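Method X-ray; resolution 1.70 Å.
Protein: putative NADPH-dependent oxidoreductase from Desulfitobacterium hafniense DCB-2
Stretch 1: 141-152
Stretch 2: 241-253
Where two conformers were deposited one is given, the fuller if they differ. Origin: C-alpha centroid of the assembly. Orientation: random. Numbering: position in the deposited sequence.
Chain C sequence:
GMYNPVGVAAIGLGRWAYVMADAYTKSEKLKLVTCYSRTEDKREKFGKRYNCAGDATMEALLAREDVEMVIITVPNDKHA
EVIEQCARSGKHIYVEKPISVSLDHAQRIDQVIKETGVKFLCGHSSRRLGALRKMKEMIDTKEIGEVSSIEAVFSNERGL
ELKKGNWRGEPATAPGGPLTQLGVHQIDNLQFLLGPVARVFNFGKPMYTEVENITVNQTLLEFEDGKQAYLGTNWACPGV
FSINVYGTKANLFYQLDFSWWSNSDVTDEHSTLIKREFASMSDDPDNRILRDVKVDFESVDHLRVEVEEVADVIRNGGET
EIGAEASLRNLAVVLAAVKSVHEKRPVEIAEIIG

Stretch 1 141-152: TKEIGEVSSIEA
Stretch 2 (241-253) FSINVYGTKANLF

Which polar groups bind the two stretches most tightly? Glu151, with chi1 m and chi2 t, brings OE1 to 2.7 Å from Tyr246 OH, which donates to it, and to 3.2 Å from Asn244 ND2, a second donor. Asn244 (m, chi2 -40°) and Tyr246 (m, chi2 -78°) lie two apart on one strand, so their side chains share the sheet face with Glu151, and one carboxylate oxygen serves both. Glu151 CD lies at the edge of the tyrosine ring, near its plane.

How does the backbone set this register? The strand through Ile150 and Glu151 and the strand through Asn244 and Val245 run antiparallel, at 170°, with extended phi/psi such as -123/123 at Glu151. Glu151 and Asn244 form a hydrogen-bonded pair: Glu151 N to Asn244 O and Asn244 N to Glu151 O are both 2.8 Å. Further along, Tyr246 N donates to Ser149 O (3.1 Å), whereas Tyr246 O accepts from Ser148 N (3.0 Å); Ser148, at phi/psi -100/-56, breaks the extended pattern.

What joins the turns beyond the strands? Lys142 to Gly145 make a type I turn, closed by Gly145 N to Lys142 O at 2.9 Å. Ile144 O accepts from Lys249 N at 2.9 Å, and Glu146 N donates to Thr248 OG1 at 3.0 Å, with Thr248 in rotamer p. Gly145 has phi/psi 82/-150, which favours glycine; a CB there would lie 2.3 Å from Thr248 OG1. One on Gly247 would come 2.4 Å from Ile144 O.

What fills the opposite sheet face? Val147 and Ile150 pack with Val245 and Ile243, while Ala152 pairs with Ile243 on the same face (CA to CA 4.4 Å). Branched side chains suit this buried strand surface: Ile150 (m, t) places CG2 3.8 Å from Ile243 CG2, and Val147 CG2 meets Val245 CG1 at 3.8 Å. Buried Ile144 (p, t) extends the apolar patch, its CD1 3.8 Å from Val245 CG1 and its CB 3.9 Å from Ala250 CB. The contact between the stretches buries 877 Å², both sides summed.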

# COMPACT_ATOMS: atom_id res chain seq x y z
N THR C 141 -21.74 0.31 9.76
CA THR C 141 -22.76 -0.71 9.89
C THR C 141 -22.10 -2.08 9.92
O THR C 141 -22.79 -3.07 10.15
CB THR C 141 -23.77 -0.71 8.74
OG1 THR C 141 -23.07 -0.81 7.49
CG2 THR C 141 -24.55 0.59 8.53
N LYS C 142 -20.79 -2.17 9.66
CA LYS C 142 -20.15 -3.49 9.67
C LYS C 142 -20.58 -4.37 8.51
O LYS C 142 -20.49 -5.61 8.53
CB LYS C 142 -20.39 -4.24 11.00
CG LYS C 142 -20.00 -3.45 12.25
CD LYS C 142 -18.52 -3.21 12.33
CE LYS C 142 -18.07 -2.14 13.31
NZ LYS C 142 -17.67 -0.89 12.57
N GLU C 143 -21.01 -3.74 7.42
CA GLU C 143 -21.44 -4.44 6.21
C GLU C 143 -20.25 -5.27 5.71
O GLU C 143 -20.36 -6.42 5.28
CB GLU C 143 -21.99 -3.50 5.14
CG GLU C 143 -22.57 -4.23 3.93
CD GLU C 143 -22.93 -3.39 2.72
OE1 GLU C 143 -23.30 -2.20 2.82
OE2 GLU C 143 -22.85 -3.92 1.58
N ILE C 144 -19.06 -4.69 5.78
CA ILE C 144 -17.87 -5.39 5.32
C ILE C 144 -17.16 -6.15 6.43
O ILE C 144 -16.05 -6.65 6.27
CB ILE C 144 -16.90 -4.35 4.71
CG1 ILE C 144 -16.33 -3.33 5.68
CG2 ILE C 144 -17.63 -3.69 3.54
CD1 ILE C 144 -15.10 -2.62 5.09
N GLY C 145 -17.80 -6.24 7.58
CA GLY C 145 -17.27 -6.86 8.78
C GLY C 145 -16.38 -5.81 9.44
O GLY C 145 -16.69 -4.62 9.24
N GLU C 146 -15.35 -6.27 10.14
CA GLU C 146 -14.42 -5.39 10.84
C GLU C 146 -13.19 -5.07 9.97
O GLU C 146 -12.61 -5.93 9.36
CB GLU C 146 -13.89 -5.97 12.13
CG GLU C 146 -14.98 -6.18 13.18
CD GLU C 146 -15.42 -4.89 13.83
OE1 GLU C 146 -14.66 -3.90 13.82
OE2 GLU C 146 -16.55 -4.83 14.38
N VAL C 147 -12.81 -3.80 10.00
CA VAL C 147 -11.63 -3.36 9.26
C VAL C 147 -10.34 -3.67 10.00
O VAL C 147 -10.19 -3.41 11.20
CB VAL C 147 -11.61 -1.85 9.03
CG1 VAL C 147 -10.26 -1.49 8.36
CG2 VAL C 147 -12.81 -1.42 8.22
N SER C 148 -9.37 -4.19 9.27
CA SER C 148 -8.03 -4.48 9.79
C SER C 148 -7.07 -3.36 9.36
O SER C 148 -6.44 -2.73 10.20
CB SER C 148 -7.45 -5.81 9.29
OG SER C 148 -7.76 -6.10 7.93
N SER C 149 -7.02 -3.16 8.05
CA SER C 149 -6.09 -2.18 7.48
C SER C 149 -6.71 -1.46 6.28
O SER C 149 -7.67 -1.89 5.66
CB SER C 149 -4.79 -2.85 7.08
OG SER C 149 -4.93 -3.76 6.02
N ILE C 150 -6.08 -0.32 5.94
CA ILE C 150 -6.44 0.48 4.79
C ILE C 150 -5.16 0.88 4.06
O ILE C 150 -4.15 1.12 4.69
CB ILE C 150 -7.26 1.72 5.15
CG1 ILE C 150 -8.65 1.39 5.68
CG2 ILE C 150 -7.33 2.70 3.97
CD1 ILE C 150 -9.35 2.62 6.21
N GLU C 151 -5.22 0.94 2.72
CA GLU C 151 -4.11 1.45 1.93
C GLU C 151 -4.62 2.62 1.07
O GLU C 151 -5.57 2.39 0.35
CB GLU C 151 -3.52 0.39 1.00
CG GLU C 151 -3.10 -0.85 1.76
CD GLU C 151 -3.12 -2.09 0.87
OE1 GLU C 151 -3.68 -2.06 -0.24
OE2 GLU C 151 -2.58 -3.11 1.36
N ALA C 152 -4.02 3.77 1.22
CA ALA C 152 -4.44 4.99 0.54
C ALA C 152 -3.28 5.48 -0.32
O ALA C 152 -2.13 5.35 0.12
CB ALA C 152 -4.86 6.05 1.53
N PHE C 241 -5.31 8.10 -7.35
CA PHE C 241 -5.99 8.38 -6.09
C PHE C 241 -6.79 7.09 -5.78
O PHE C 241 -7.79 6.85 -6.45
CB PHE C 241 -6.92 9.57 -6.10
CG PHE C 241 -7.54 10.04 -4.81
CD1 PHE C 241 -8.48 9.30 -4.08
CD2 PHE C 241 -7.20 11.28 -4.28
CE1 PHE C 241 -9.04 9.71 -2.90
CE2 PHE C 241 -7.74 11.70 -3.08
CZ PHE C 241 -8.65 10.93 -2.39
N SER C 242 -6.33 6.38 -4.75
CA SER C 242 -7.00 5.13 -4.40
C SER C 242 -7.09 4.92 -2.90
O SER C 242 -6.31 5.47 -2.13
CB SER C 242 -6.26 3.97 -5.07
OG SER C 242 -4.90 3.92 -4.69
N ILE C 243 -8.08 4.11 -2.49
CA ILE C 243 -8.27 3.68 -1.12
C ILE C 243 -8.74 2.21 -1.17
O ILE C 243 -9.71 1.90 -1.88
CB ILE C 243 -9.31 4.53 -0.37
CG1 ILE C 243 -9.07 6.04 -0.48
CG2 ILE C 243 -9.45 4.14 1.10
CD1 ILE C 243 -9.98 6.90 0.35
N ASN C 244 -8.03 1.37 -0.46
CA ASN C 244 -8.36 -0.05 -0.36
C ASN C 244 -8.62 -0.26 1.14
O ASN C 244 -7.80 0.09 1.99
CB ASN C 244 -7.27 -1.00 -0.80
CG ASN C 244 -6.83 -0.77 -2.24
OD1 ASN C 244 -7.66 -0.50 -3.08
ND2 ASN C 244 -5.55 -0.86 -2.51
N VAL C 245 -9.76 -0.82 1.45
CA VAL C 245 -10.18 -1.15 2.80
C VAL C 245 -10.37 -2.68 2.89
O VAL C 245 -11.10 -3.23 2.07
CB VAL C 245 -11.50 -0.48 3.14
CG1 VAL C 245 -11.89 -0.73 4.58
CG2 VAL C 245 -11.41 1.02 2.85
N TYR C 246 -9.71 -3.28 3.85
CA TYR C 246 -9.75 -4.72 4.07
C TYR C 246 -10.61 -5.00 5.30
O TYR C 246 -10.26 -4.50 6.38
CB TYR C 246 -8.32 -5.23 4.28
CG TYR C 246 -7.49 -4.94 3.03
CD1 TYR C 246 -7.61 -5.74 1.91
CD2 TYR C 246 -6.61 -3.87 2.96
CE1 TYR C 246 -6.87 -5.48 0.77
CE2 TYR C 246 -5.87 -3.63 1.81
CZ TYR C 246 -5.99 -4.43 0.70
OH TYR C 246 -5.26 -4.21 -0.48
N GLY C 247 -11.66 -5.77 5.09
CA GLY C 247 -12.66 -6.10 6.10
C GLY C 247 -12.75 -7.60 6.27
O GLY C 247 -12.27 -8.33 5.38
N THR C 248 -13.31 -8.04 7.42
CA THR C 248 -13.31 -9.50 7.68
C THR C 248 -14.33 -10.22 6.82
O THR C 248 -14.20 -11.43 6.61
CB THR C 248 -13.54 -9.81 9.17
OG1 THR C 248 -14.73 -9.10 9.55
CG2 THR C 248 -12.41 -9.30 10.07
N LYS C 249 -15.34 -9.51 6.32
CA LYS C 249 -16.35 -10.04 5.43
C LYS C 249 -16.18 -9.60 3.97
O LYS C 249 -16.67 -10.23 3.05
CB LYS C 249 -17.76 -9.59 5.81
CG LYS C 249 -18.29 -9.90 7.19
CD LYS C 249 -19.80 -9.70 7.24
CE LYS C 249 -20.25 -8.45 7.95
NZ LYS C 249 -20.24 -8.52 9.44
N ALA C 250 -15.49 -8.45 3.77
CA ALA C 250 -15.43 -7.90 2.42
C ALA C 250 -14.32 -6.84 2.31
O ALA C 250 -14.06 -6.19 3.32
CB ALA C 250 -16.78 -7.26 2.07
N ASN C 251 -13.76 -6.70 1.11
CA ASN C 251 -12.81 -5.60 0.87
C ASN C 251 -13.42 -4.56 -0.06
O ASN C 251 -14.21 -4.91 -0.93
CB ASN C 251 -11.56 -6.16 0.24
CG ASN C 251 -10.84 -7.16 1.10
OD1 ASN C 251 -10.83 -7.11 2.31
ND2 ASN C 251 -10.21 -8.13 0.43
N LEU C 252 -13.03 -3.30 0.10
CA LEU C 252 -13.43 -2.25 -0.82
C LEU C 252 -12.21 -1.71 -1.57
O LEU C 252 -11.17 -1.48 -0.92
CB LEU C 252 -14.07 -1.11 -0.06
CG LEU C 252 -15.21 -1.42 0.88
CD1 LEU C 252 -15.58 -0.20 1.70
CD2 LEU C 252 -16.40 -1.95 0.08
N PHE C 253 -12.39 -1.48 -2.84
CA PHE C 253 -11.36 -0.88 -3.70
C PHE C 253 -11.95 0.33 -4.42
O PHE C 253 -12.83 0.20 -5.25
CB PHE C 253 -10.85 -1.87 -4.75
CG PHE C 253 -10.40 -3.20 -4.20
CD1 PHE C 253 -9.28 -3.27 -3.39
CD2 PHE C 253 -11.11 -4.36 -4.50
CE1 PHE C 253 -8.87 -4.50 -2.89
CE2 PHE C 253 -10.71 -5.59 -3.99
CZ PHE C 253 -9.61 -5.64 -3.16
O HOH W 1 -4.65 2.40 -2.37